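Local atomic coordinates of DNA primase (Aquifex aeolicus, PDB entry 2AU3), a protein that probably synthesises the short RNA primers that DNA polymerase extends during DNA replication, copying single-stranded DNA. Residues 67-72 / 108-113; 199-204 / 223-228; 299-304 / 323-328. All coordinates share one frame; numbering follows the deposited sequence.

Interaction 1. Residues 67-72 / 108-113; sequences AIKFVS and ALDRVC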
ATOM      1  N   ALA A  67      14.629   7.528 -13.900  1.00 19.75           N
ATOM      2  CA  ALA A  67      15.920   7.743 -14.527  1.00 18.74           C
ATOM      3  C   ALA A  67      16.729   8.865 -13.861  1.00 18.77           C
ATOM      4  O   ALA A  67      17.924   8.711 -13.628  1.00 18.88           O
ATOM      5  CB  ALA A  67      15.731   8.030 -16.019  1.00 18.99           C
ATOM      6  N   ILE A  68      16.087   9.992 -13.561  1.00 18.62           N
ATOM      7  CA  ILE A  68      16.786  11.083 -12.899  1.00 18.69           C
ATOM      8  C   ILE A  68      17.374  10.605 -11.567  1.00 19.01           C
ATOM      9  O   ILE A  68      18.518  10.951 -11.198  1.00 19.45           O
ATOM     10  CB  ILE A  68      15.829  12.261 -12.623  1.00 19.18           C
ATOM     11  CG1 ILE A  68      15.362  12.896 -13.948  1.00 19.83           C
ATOM     12  CG2 ILE A  68      16.527  13.299 -11.696  1.00 18.29           C
ATOM     13  CD1 ILE A  68      14.174  13.864 -13.794  1.00 21.34           C
ATOM     14  N   LYS A  69      16.572   9.842 -10.834  1.00 17.97           N
ATOM     15  CA  LYS A  69      16.977   9.330  -9.541  1.00 18.81           C
ATOM     16  C   LYS A  69      18.182   8.393  -9.674  1.00 18.39           C
ATOM     17  O   LYS A  69      19.094   8.441  -8.848  1.00 18.71           O
ATOM     18  CB  LYS A  69      15.812   8.606  -8.872  1.00 19.39           C
ATOM     19  CG  LYS A  69      16.224   7.803  -7.660  1.00 21.10           C
ATOM     20  CD  LYS A  69      15.090   7.748  -6.665  1.00 25.36           C
ATOM     21  CE  LYS A  69      15.584   7.349  -5.303  1.00 26.58           C
ATOM     22  NZ  LYS A  69      14.582   6.471  -4.650  1.00 27.54           N
ATOM     23  N   PHE A  70      18.202   7.552 -10.712  1.00 18.08           N
ATOM     24  CA  PHE A  70      19.386   6.718 -10.940  1.00 18.46           C
ATOM     25  C   PHE A  70      20.657   7.587 -11.041  1.00 18.63           C
ATOM     26  O   PHE A  70      21.676   7.300 -10.418  1.00 19.92           O
ATOM     27  CB  PHE A  70      19.262   5.831 -12.188  1.00 16.69           C
ATOM     28  CG  PHE A  70      20.525   5.041 -12.466  1.00 18.95           C
ATOM     29  CD1 PHE A  70      20.777   3.836 -11.797  1.00 18.67           C
ATOM     30  CD2 PHE A  70      21.498   5.549 -13.321  1.00 18.81           C
ATOM     31  CE1 PHE A  70      21.963   3.122 -12.014  1.00 20.94           C
ATOM     32  CE2 PHE A  70      22.696   4.830 -13.550  1.00 21.31           C
ATOM     33  CZ  PHE A  70      22.928   3.635 -12.888  1.00 20.65           C
ATOM     34  N   VAL A  71      20.599   8.623 -11.866  1.00 19.20           N
ATOM     35  CA  VAL A  71      21.766   9.485 -12.070  1.00 19.69           C
ATOM     36  C   VAL A  71      22.160  10.153 -10.751  1.00 20.22           C
ATOM     37  O   VAL A  71      23.362  10.196 -10.394  1.00 20.20           O
ATOM     38  CB  VAL A  71      21.532  10.525 -13.208  1.00 19.52           C
ATOM     39  CG1 VAL A  71      22.723  11.504 -13.323  1.00 18.09           C
ATOM     40  CG2 VAL A  71      21.282   9.815 -14.525  1.00 18.52           C
ATOM     41  N   SER A  72      21.151  10.616 -10.000  1.00 20.41           N
ATOM     42  CA  SER A  72      21.391  11.209  -8.678  1.00 20.83           C
ATOM     43  C   SER A  72      22.186  10.273  -7.781  1.00 20.30           C
ATOM     44  O   SER A  72      23.095  10.710  -7.051  1.00 19.48           O
ATOM     45  CB  SER A  72      20.062  11.553  -7.988  1.00 21.17           C
ATOM     46  OG  SER A  72      20.297  12.148  -6.734  0.50 24.21           O
ATOM     47  N   ALA A 108      11.035  15.042  -1.924  1.00 18.39           N
ATOM     48  CA  ALA A 108      11.455  14.927  -0.526  1.00 18.17           C
ATOM     49  C   ALA A 108      10.909  13.646   0.097  1.00 17.60           C
ATOM     50  O   ALA A 108      11.627  12.918   0.783  1.00 16.46           O
ATOM     51  CB  ALA A 108      10.989  16.141   0.295  1.00 17.44           C
ATOM     52  N   LEU A 109       9.616  13.414  -0.096  1.00 17.71           N
ATOM     53  CA  LEU A 109       8.996  12.174   0.371  1.00 18.54           C
ATOM     54  C   LEU A 109       9.812  10.975  -0.080  1.00 19.18           C
ATOM     55  O   LEU A 109      10.072  10.070   0.695  1.00 18.94           O
ATOM     56  CB  LEU A 109       7.536  12.079  -0.107  1.00 18.64           C
ATOM     57  CG  LEU A 109       6.603  12.899   0.798  1.00 16.78           C
ATOM     58  CD1 LEU A 109       5.234  13.176   0.124  1.00 17.68           C
ATOM     59  CD2 LEU A 109       6.420  12.191   2.167  1.00 15.45           C
ATOM     60  N   ASP A 110      10.251  11.001  -1.333  1.00 19.81           N
ATOM     61  CA  ASP A 110      10.965   9.876  -1.903  1.00 20.22           C
ATOM     62  C   ASP A 110      12.389   9.749  -1.364  1.00 19.31           C
ATOM     63  O   ASP A 110      12.874   8.630  -1.127  1.00 18.91           O
ATOM     64  CB  ASP A 110      10.974   9.963  -3.427  1.00 21.94           C
ATOM     65  CG  ASP A 110      11.595   8.738  -4.055  1.00 26.71           C
ATOM     66  OD1 ASP A 110      10.899   7.682  -4.141  1.00 32.69           O
ATOM     67  OD2 ASP A 110      12.793   8.713  -4.404  1.00 30.35           O
ATOM     68  N   ARG A 111      13.059  10.886  -1.179  1.00 17.17           N
ATOM     69  CA  ARG A 111      14.401  10.885  -0.619  1.00 17.46           C
ATOM     70  C   ARG A 111      14.399  10.432   0.846  1.00 16.92           C
ATOM     71  O   ARG A 111      15.363   9.828   1.333  1.00 17.03           O
ATOM     72  CB  ARG A 111      15.023  12.280  -0.715  1.00 16.84           C
ATOM     73  CG  ARG A 111      16.393  12.358  -0.087  1.00 17.12           C
ATOM     74  CD  ARG A 111      17.401  11.479  -0.850  1.00 17.83           C
ATOM     75  NE  ARG A 111      18.738  11.473  -0.286  1.00 17.98           N
ATOM     76  CZ  ARG A 111      19.183  10.577   0.589  1.00 22.02           C
ATOM     77  NH1 ARG A 111      18.373   9.624   1.075  1.00 21.18           N
ATOM     78  NH2 ARG A 111      20.443  10.645   0.992  1.00 18.58           N
ATOM     79  N   VAL A 112      13.356  10.814   1.563  1.00 15.80           N
ATOM     80  CA  VAL A 112      13.228  10.444   2.959  1.00 16.35           C
ATOM     81  C   VAL A 112      12.935   8.935   3.051  1.00 16.14           C
ATOM     82  O   VAL A 112      13.452   8.250   3.915  1.00 16.84           O
ATOM     83  CB  VAL A 112      12.139  11.286   3.661  1.00 15.32           C
ATOM     84  CG1 VAL A 112      11.760  10.698   5.038  1.00 16.07           C
ATOM     85  CG2 VAL A 112      12.609  12.728   3.828  1.00 14.07           C
ATOM     86  N   CYS A 113      12.159   8.424   2.114  1.00 17.30           N
ATOM     87  CA  CYS A 113      11.954   6.976   1.994  1.00 17.62           C
ATOM     88  C   CYS A 113      13.288   6.222   1.849  1.00 17.47           C
ATOM     89  O   CYS A 113      13.534   5.231   2.552  1.00 16.78           O
ATOM     90  CB  CYS A 113      11.028   6.672   0.808  1.00 18.22           C
ATOM     91  SG  CYS A 113      10.599   4.910   0.630  1.00 21.28           S
TER
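K69 reaches out from helix 67-75 and meets D110 of helix 101-122, across a separation that leaves the nearest CA atoms of the two segments, those of K69 and R111, 9.4 Å apart. The lysine is worth following atom by atom. Its CB is directed toward the other helix, and CG, set opposite the backbone N (chi1 168°), continues the line without touching D110. Contact begins at CD, 3.4 Å from D110 OD2, and tightens at CE, 3.2 Å from D110 OD2. The chain then bends at its last torsion, and K69 NZ gives a hydrogen bond of 2.9 Å to D110 OD2, a salt bridge. The ammonium comes in on the syn side of that oxygen, 16° out of the carboxylate plane. D110 extends from the opposite direction, so the two side chains meet near their ends. K69 NZ is shared: its strongest polar partner is D114, one helical turn beyond D110, through a second salt bridge, and it also bonds to G64 O. The ammonium pairs with two acidic groups that are themselves close and probably eases their mutual repulsion. A methionine in place of K69 would probably leave the neighbouring carboxylates of D110 and D114 without the positive charge they share. The arrangement is an interhelical salt bridge with a buried lysine, joining the helix after the zinc ribbon's last strand to helix 101-122.

Interaction 2. Residues 199-204 / 223-228; sequences RVIGFG and RVFKKG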
ATOM      1  N   ARG A 199       3.595   6.494  -5.994  1.00 18.64           N
ATOM      2  CA  ARG A 199       4.319   7.636  -5.413  1.00 19.72           C
ATOM      3  C   ARG A 199       4.182   7.599  -3.917  1.00 17.94           C
ATOM      4  O   ARG A 199       3.064   7.483  -3.377  1.00 17.15           O
ATOM      5  CB  ARG A 199       3.794   8.973  -5.918  1.00 20.25           C
ATOM      6  CG  ARG A 199       4.059   9.236  -7.376  1.00 24.15           C
ATOM      7  CD  ARG A 199       3.675  10.666  -7.792  1.00 29.15           C
ATOM      8  NE  ARG A 199       2.338  11.015  -7.300  1.00 32.90           N
ATOM      9  CZ  ARG A 199       1.754  12.192  -7.483  1.00 36.34           C
ATOM     10  NH1 ARG A 199       2.391  13.150  -8.149  1.00 35.05           N
ATOM     11  NH2 ARG A 199       0.529  12.412  -7.000  1.00 36.14           N
ATOM     12  N   VAL A 200       5.312   7.697  -3.238  1.00 17.81           N
ATOM     13  CA  VAL A 200       5.302   7.785  -1.788  1.00 16.83           C
ATOM     14  C   VAL A 200       4.605   9.097  -1.401  1.00 16.93           C
ATOM     15  O   VAL A 200       5.018  10.176  -1.834  1.00 16.33           O
ATOM     16  CB  VAL A 200       6.728   7.727  -1.227  1.00 16.88           C
ATOM     17  CG1 VAL A 200       6.710   8.028   0.289  1.00 16.26           C
ATOM     18  CG2 VAL A 200       7.316   6.348  -1.473  1.00 18.31           C
ATOM     19  N   ILE A 201       3.521   9.000  -0.634  1.00 16.09           N
ATOM     20  CA  ILE A 201       2.781  10.186  -0.224  1.00 16.49           C
ATOM     21  C   ILE A 201       2.872  10.421   1.286  1.00 17.18           C
ATOM     22  O   ILE A 201       2.417  11.447   1.774  1.00 18.17           O
ATOM     23  CB  ILE A 201       1.296  10.129  -0.679  1.00 16.18           C
ATOM     24  CG1 ILE A 201       0.606   8.835  -0.185  1.00 17.63           C
ATOM     25  CG2 ILE A 201       1.193  10.295  -2.196  1.00 17.38           C
ATOM     26  CD1 ILE A 201      -0.920   8.896  -0.296  1.00 19.08           C
ATOM     27  N   GLY A 202       3.466   9.480   2.004  1.00 17.67           N
ATOM     28  CA  GLY A 202       3.628   9.571   3.453  1.00 18.01           C
ATOM     29  C   GLY A 202       4.080   8.255   4.039  1.00 18.48           C
ATOM     30  O   GLY A 202       4.557   7.350   3.301  1.00 18.37           O
ATOM     31  N   PHE A 203       3.947   8.142   5.368  1.00 18.05           N
ATOM     32  CA  PHE A 203       4.417   6.967   6.106  1.00 18.01           C
ATOM     33  C   PHE A 203       3.463   6.547   7.219  1.00 17.63           C
ATOM     34  O   PHE A 203       2.755   7.379   7.780  1.00 17.44           O
ATOM     35  CB  PHE A 203       5.780   7.250   6.724  1.00 17.08           C
ATOM     36  CG  PHE A 203       6.808   7.709   5.724  1.00 18.62           C
ATOM     37  CD1 PHE A 203       7.438   6.788   4.882  1.00 16.55           C
ATOM     38  CD2 PHE A 203       7.126   9.060   5.609  1.00 17.77           C
ATOM     39  CE1 PHE A 203       8.389   7.214   3.943  1.00 17.53           C
ATOM     40  CE2 PHE A 203       8.092   9.499   4.684  1.00 17.55           C
ATOM     41  CZ  PHE A 203       8.701   8.596   3.843  1.00 17.59           C
ATOM     42  N   GLY A 204       3.456   5.245   7.496  1.00 17.43           N
ATOM     43  CA  GLY A 204       3.091   4.702   8.795  1.00 16.97           C
ATOM     44  C   GLY A 204       4.368   4.342   9.568  1.00 18.29           C
ATOM     45  O   GLY A 204       5.410   4.084   8.974  1.00 17.50           O
ATOM     46  N   ARG A 223      -2.222  18.257   2.022  1.00 20.98           N
ATOM     47  CA  ARG A 223      -2.456  18.301   0.587  1.00 22.52           C
ATOM     48  C   ARG A 223      -2.073  17.003  -0.110  1.00 22.31           C
ATOM     49  O   ARG A 223      -2.811  16.524  -0.959  1.00 23.09           O
ATOM     50  CB  ARG A 223      -1.699  19.464  -0.059  1.00 22.66           C
ATOM     51  CG  ARG A 223      -2.280  19.898  -1.406  1.00 25.46           C
ATOM     52  CD  ARG A 223      -1.635  21.184  -1.968  1.00 29.27           C
ATOM     53  NE  ARG A 223      -0.177  21.044  -2.060  1.00 33.75           N
ATOM     54  CZ  ARG A 223       0.461  20.465  -3.075  1.00 34.60           C
ATOM     55  NH1 ARG A 223      -0.217  19.990  -4.115  1.00 35.50           N
ATOM     56  NH2 ARG A 223       1.784  20.377  -3.062  1.00 34.88           N
ATOM     57  N   VAL A 224      -0.912  16.456   0.242  1.00 22.84           N
ATOM     58  CA  VAL A 224      -0.353  15.298  -0.461  1.00 23.68           C
ATOM     59  C   VAL A 224      -0.905  13.958   0.066  1.00 24.30           C
ATOM     60  O   VAL A 224      -1.005  12.990  -0.688  1.00 23.70           O
ATOM     61  CB  VAL A 224       1.222  15.318  -0.452  1.00 24.89           C
ATOM     62  CG1 VAL A 224       1.818  14.937   0.917  1.00 22.81           C
ATOM     63  CG2 VAL A 224       1.797  14.424  -1.553  1.00 25.65           C
ATOM     64  N   PHE A 225      -1.283  13.921   1.349  1.00 24.25           N
ATOM     65  CA  PHE A 225      -1.651  12.665   2.010  1.00 25.27           C
ATOM     66  C   PHE A 225      -3.076  12.718   2.613  1.00 26.26           C
ATOM     67  O   PHE A 225      -3.355  13.508   3.519  1.00 25.04           O
ATOM     68  CB  PHE A 225      -0.601  12.336   3.093  1.00 25.98           C
ATOM     69  CG  PHE A 225      -0.876  11.063   3.853  1.00 25.60           C
ATOM     70  CD1 PHE A 225      -0.594   9.835   3.286  1.00 27.25           C
ATOM     71  CD2 PHE A 225      -1.426  11.101   5.132  1.00 22.85           C
ATOM     72  CE1 PHE A 225      -0.871   8.647   3.983  1.00 29.76           C
ATOM     73  CE2 PHE A 225      -1.697   9.943   5.829  1.00 22.46           C
ATOM     74  CZ  PHE A 225      -1.413   8.715   5.267  1.00 24.76           C
ATOM     75  N   LYS A 226      -3.983  11.888   2.099  1.00 26.79           N
ATOM     76  CA  LYS A 226      -5.292  11.731   2.735  1.00 27.58           C
ATOM     77  C   LYS A 226      -5.530  10.257   3.039  1.00 27.77           C
ATOM     78  O   LYS A 226      -5.718   9.454   2.114  1.00 27.47           O
ATOM     79  CB  LYS A 226      -6.411  12.292   1.849  1.00 27.59           C
ATOM     80  CG  LYS A 226      -6.083  13.640   1.145  1.00 30.92           C
ATOM     81  CD  LYS A 226      -6.972  14.766   1.644  1.00 34.54           C
ATOM     82  CE  LYS A 226      -6.586  16.142   1.041  1.00 35.04           C
ATOM     83  NZ  LYS A 226      -6.524  16.172  -0.450  1.00 36.09           N
ATOM     84  N   LYS A 227      -5.501   9.906   4.326  1.00 28.39           N
ATOM     85  CA  LYS A 227      -5.559   8.495   4.724  1.00 29.52           C
ATOM     86  C   LYS A 227      -6.852   7.834   4.264  1.00 29.00           C
ATOM     87  O   LYS A 227      -6.831   6.708   3.784  1.00 30.07           O
ATOM     88  CB  LYS A 227      -5.285   8.290   6.233  1.00 30.15           C
ATOM     89  CG  LYS A 227      -6.406   8.694   7.187  1.00 32.76           C
ATOM     90  CD  LYS A 227      -5.877   9.056   8.572  1.00 37.97           C
ATOM     91  CE  LYS A 227      -5.817   7.854   9.507  1.00 41.93           C
ATOM     92  NZ  LYS A 227      -5.047   8.153  10.787  1.00 44.96           N
ATOM     93  N   GLY A 228      -7.956   8.574   4.336  1.00 27.51           N
ATOM     94  CA  GLY A 228      -9.270   8.061   3.986  1.00 26.63           C
ATOM     95  C   GLY A 228      -9.503   7.810   2.507  1.00 25.75           C
ATOM     96  O   GLY A 228     -10.528   7.253   2.148  1.00 25.49           O
TER
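I201 meets V224 and F225 in an apolar contact that carries no hydrogen bond between the two segments. The CD1 methyl of I201 lies 3.7 Å from F225 CD1, at an oblique approach to the ring, while I201 CG1 sits in the ring plane at its edge, 3.8 Å from the same F225 CD1. The two side chains cross at about a right angle. Because CG1 of I201 is placed between the backbone N and the carbonyl carbon (chi1 55°), the ethyl arm runs to the phenyl group and the CG2 branch is left to approach V224 CG2 at 4.2 Å. The isoleucine carbonyl takes part as well: I201 O is 3.4 Å from F225 CB and 3.6 Å from V224 CG1. Next along the strand, G202 brings its CA to 4.2 Å from F225 CD1; a CB here would come tight against that ring atom. This is also where the strand departs from regular pairing, since I201 and G202 both face I193 of strand 188-194 in a classic beta bulge within the antiparallel sheet of the primase catalytic core's N-terminal region, and the I193 side chain backs the pair by touching both I201 and F225. One face of F225 has K227 N 4.1 Å above it, toward the rim; that N donates to D221 OD1, which fixes the loop there. Farther out, V224 rests on Y106 and L109 of helix 101-122, while the carbonyl oxygens of K227 and G228 accept from Q279 and T276, connecting the end of 223-228 to the neighbouring Toprim region.

Interaction 3. Residues 299-304 / 323-328; sequences AGRKAM and LPEGYD
R301 and E325 form a salt bridge in which both terminal nitrogens of the guanidinium close on one carboxylate oxygen. R301 NH2 donates to E325 OE1 at 2.9 Å with an N-H...O angle of 146°, and R301 NH1 donates to E325 OE1 at 3.0 Å with an angle of 141°. The grip is end-on. OE1 lies close to the guanidinium plane and divides its bonding between two donors, neither of them straight; the bond from NH2 uses its syn lone pair, whereas NH1 also comes from the syn side but well out of the carboxylate plane. The two planar groups are turned 50° from each other. Bends bring the ends together from CB atoms that do not face the opposite segment: R301 folds at chi3 and E325 at chi2. NH1 has a second acceptor, a water 3.0 Å from R301 NH1, and that water donates to L323 O at 2.8 Å, linking the helix to the loop backbone. Within the loop, Y327 N bonds to P324 O across a type II turn with G326 at its third position, and the backbone of G326 and Y327 also bonds to G296. D328 caps the following helix 329-336 through OD1 to E331 N. E325 touches D297, whose OD1 accepts from G300 N; D297 is predicted to bind a magnesium ion, and R301 lies about 8 Å from D295, measured between side chains, another predicted ligand. The contact thus borders the predicted acidic metal site of a Toprim fold, joining the helix after its D-x-D motif to the loop after the edge strand.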
ATOM      1  N   ALA A 299     -14.432  -8.345  17.770  1.00 21.87           N
ATOM      2  CA  ALA A 299     -14.123  -7.085  17.131  1.00 20.79           C
ATOM      3  C   ALA A 299     -13.826  -7.197  15.622  1.00 20.23           C
ATOM      4  O   ALA A 299     -14.254  -6.349  14.841  1.00 19.82           O
ATOM      5  CB  ALA A 299     -12.996  -6.383  17.870  1.00 21.41           C
ATOM      6  N   GLY A 300     -13.121  -8.243  15.215  1.00 20.33           N
ATOM      7  CA  GLY A 300     -12.841  -8.465  13.800  1.00 20.35           C
ATOM      8  C   GLY A 300     -14.121  -8.736  13.028  1.00 20.27           C
ATOM      9  O   GLY A 300     -14.360  -8.179  11.951  1.00 20.06           O
ATOM     10  N   ARG A 301     -14.960  -9.580  13.603  1.00 19.63           N
ATOM     11  CA  ARG A 301     -16.253  -9.866  13.026  1.00 20.02           C
ATOM     12  C   ARG A 301     -17.106  -8.615  12.944  1.00 19.16           C
ATOM     13  O   ARG A 301     -17.682  -8.346  11.903  1.00 18.70           O
ATOM     14  CB  ARG A 301     -16.957 -11.000  13.787  1.00 21.12           C
ATOM     15  CG  ARG A 301     -16.512 -12.402  13.283  1.00 23.42           C
ATOM     16  CD  ARG A 301     -17.075 -13.604  14.068  1.00 26.79           C
ATOM     17  NE  ARG A 301     -16.908 -13.464  15.516  1.00 29.29           N
ATOM     18  CZ  ARG A 301     -15.992 -14.113  16.236  1.00 29.47           C
ATOM     19  NH1 ARG A 301     -15.150 -14.951  15.648  1.00 28.70           N
ATOM     20  NH2 ARG A 301     -15.923 -13.931  17.547  1.00 27.75           N
ATOM     21  N   LYS A 302     -17.136  -7.821  14.014  1.00 18.66           N
ATOM     22  CA  LYS A 302     -17.840  -6.537  13.981  1.00 18.30           C
ATOM     23  C   LYS A 302     -17.268  -5.536  12.955  1.00 18.30           C
ATOM     24  O   LYS A 302     -18.025  -4.781  12.340  1.00 16.83           O
ATOM     25  CB  LYS A 302     -17.935  -5.921  15.387  1.00 18.16           C
ATOM     26  CG  LYS A 302     -18.947  -6.683  16.250  1.00 18.93           C
ATOM     27  CD  LYS A 302     -19.096  -6.102  17.636  1.00 22.54           C
ATOM     28  CE  LYS A 302     -20.270  -6.795  18.346  1.00 24.74           C
ATOM     29  NZ  LYS A 302     -20.580  -6.115  19.596  1.00 23.05           N
ATOM     30  N   ALA A 303     -15.947  -5.545  12.763  1.00 17.89           N
ATOM     31  CA  ALA A 303     -15.324  -4.661  11.772  1.00 18.24           C
ATOM     32  C   ALA A 303     -15.655  -5.083  10.332  1.00 17.86           C
ATOM     33  O   ALA A 303     -15.841  -4.234   9.462  1.00 18.86           O
ATOM     34  CB  ALA A 303     -13.808  -4.538  11.997  1.00 18.59           C
ATOM     35  N   MET A 304     -15.799  -6.384  10.108  1.00 17.93           N
ATOM     36  CA  MET A 304     -16.202  -6.903   8.810  1.00 18.08           C
ATOM     37  C   MET A 304     -17.634  -6.467   8.520  1.00 18.30           C
ATOM     38  O   MET A 304     -17.954  -6.079   7.409  1.00 17.59           O
ATOM     39  CB  MET A 304     -16.088  -8.448   8.748  1.00 18.73           C
ATOM     40  CG  MET A 304     -14.611  -9.009   8.740  1.00 19.83           C
ATOM     41  SD  MET A 304     -14.292 -10.687   8.019  1.00 22.06           S
ATOM     42  CE  MET A 304     -15.352 -10.672   6.973  1.00 20.36           C
ATOM     43  N   LEU A 323     -11.828 -16.572   9.861  1.00 17.84           N
ATOM     44  CA  LEU A 323     -10.784 -17.242  10.628  1.00 18.41           C
ATOM     45  C   LEU A 323     -11.363 -17.852  11.905  1.00 19.42           C
ATOM     46  O   LEU A 323     -12.287 -17.282  12.512  1.00 19.39           O
ATOM     47  CB  LEU A 323      -9.705 -16.242  10.998  1.00 17.41           C
ATOM     48  CG  LEU A 323      -8.853 -15.746   9.828  1.00 18.38           C
ATOM     49  CD1 LEU A 323      -7.981 -14.604  10.299  1.00 15.74           C
ATOM     50  CD2 LEU A 323      -8.021 -16.892   9.285  1.00 19.39           C
ATOM     51  N   PRO A 324     -10.808 -18.980  12.338  1.00 20.13           N
ATOM     52  CA  PRO A 324     -11.243 -19.590  13.605  1.00 20.22           C
ATOM     53  C   PRO A 324     -10.926 -18.685  14.801  1.00 20.12           C
ATOM     54  O   PRO A 324      -9.987 -17.877  14.755  1.00 17.64           O
ATOM     55  CB  PRO A 324     -10.452 -20.900  13.659  1.00 20.72           C
ATOM     56  CG  PRO A 324      -9.309 -20.691  12.772  1.00 20.52           C
ATOM     57  CD  PRO A 324      -9.743 -19.766  11.680  1.00 19.76           C
ATOM     58  N   GLU A 325     -11.731 -18.825  15.858  1.00 21.29           N
ATOM     59  CA  GLU A 325     -11.666 -17.948  17.020  1.00 22.19           C
ATOM     60  C   GLU A 325     -10.273 -17.851  17.526  1.00 22.02           C
ATOM     61  O   GLU A 325      -9.618 -18.867  17.730  1.00 22.43           O
ATOM     62  CB  GLU A 325     -12.567 -18.455  18.158  1.00 22.57           C
ATOM     63  CG  GLU A 325     -12.552 -17.545  19.377  1.00 23.64           C
ATOM     64  CD  GLU A 325     -13.179 -16.187  19.080  1.00 25.30           C
ATOM     65  OE1 GLU A 325     -14.098 -16.126  18.246  1.00 26.96           O
ATOM     66  OE2 GLU A 325     -12.756 -15.178  19.684  1.00 25.56           O
ATOM     67  N   GLY A 326      -9.815 -16.621  17.724  1.00 22.12           N
ATOM     68  CA  GLY A 326      -8.503 -16.397  18.300  1.00 22.31           C
ATOM     69  C   GLY A 326      -7.342 -16.246  17.338  1.00 21.66           C
ATOM     70  O   GLY A 326      -6.230 -15.943  17.783  1.00 22.27           O
ATOM     71  N   TYR A 327      -7.583 -16.443  16.036  1.00 21.71           N
ATOM     72  CA  TYR A 327      -6.524 -16.345  15.022  1.00 20.55           C
ATOM     73  C   TYR A 327      -6.592 -15.052  14.235  1.00 20.62           C
ATOM     74  O   TYR A 327      -7.652 -14.683  13.747  1.00 19.85           O
ATOM     75  CB  TYR A 327      -6.635 -17.504  14.021  1.00 20.60           C
ATOM     76  CG  TYR A 327      -6.240 -18.858  14.607  1.00 21.96           C
ATOM     77  CD1 TYR A 327      -4.982 -19.409  14.354  1.00 22.41           C
ATOM     78  CD2 TYR A 327      -7.100 -19.546  15.449  1.00 19.83           C
ATOM     79  CE1 TYR A 327      -4.615 -20.646  14.887  1.00 21.43           C
ATOM     80  CE2 TYR A 327      -6.739 -20.783  16.010  1.00 22.71           C
ATOM     81  CZ  TYR A 327      -5.500 -21.322  15.713  1.00 22.09           C
ATOM     82  OH  TYR A 327      -5.136 -22.523  16.252  1.00 21.06           O
ATOM     83  N   ASP A 328      -5.446 -14.398  14.049  1.00 20.09           N
ATOM     84  CA  ASP A 328      -5.341 -13.379  13.012  1.00 20.78           C
ATOM     85  C   ASP A 328      -4.672 -14.063  11.805  1.00 19.70           C
ATOM     86  O   ASP A 328      -4.280 -15.223  11.912  1.00 18.66           O
ATOM     87  CB  ASP A 328      -4.583 -12.128  13.500  1.00 20.16           C
ATOM     88  CG  ASP A 328      -3.138 -12.398  13.815  1.00 24.48           C
ATOM     89  OD1 ASP A 328      -2.758 -13.588  13.881  1.00 23.08           O
ATOM     90  OD2 ASP A 328      -2.299 -11.469  14.006  1.00 31.52           O
TER
HETATM   91  O   HOH W   1     -14.169 -15.259  12.808  1.00 23.59           O

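Along the chain the three contacts follow in series, none enclosing or crossing another. Interaction 1 comes first, closing a mostly helical span that leads from the zinc-binding domain into helix 101-122. Interaction 2 then closes a span containing strand 216-218, within the catalytic core's N-terminal region. Those two touch although their centres are 17 Å apart: L109, on helix 101-122, packs its CD1 against the backbone oxygens of V200 and I201, while F203 reaches the same helix at L109 and C113. Interaction 3 closes the helix-to-strand passage through 317-321 in the Toprim region, about 25 Å from interaction 1 and 15 Å from interaction 2 at the nearest atoms.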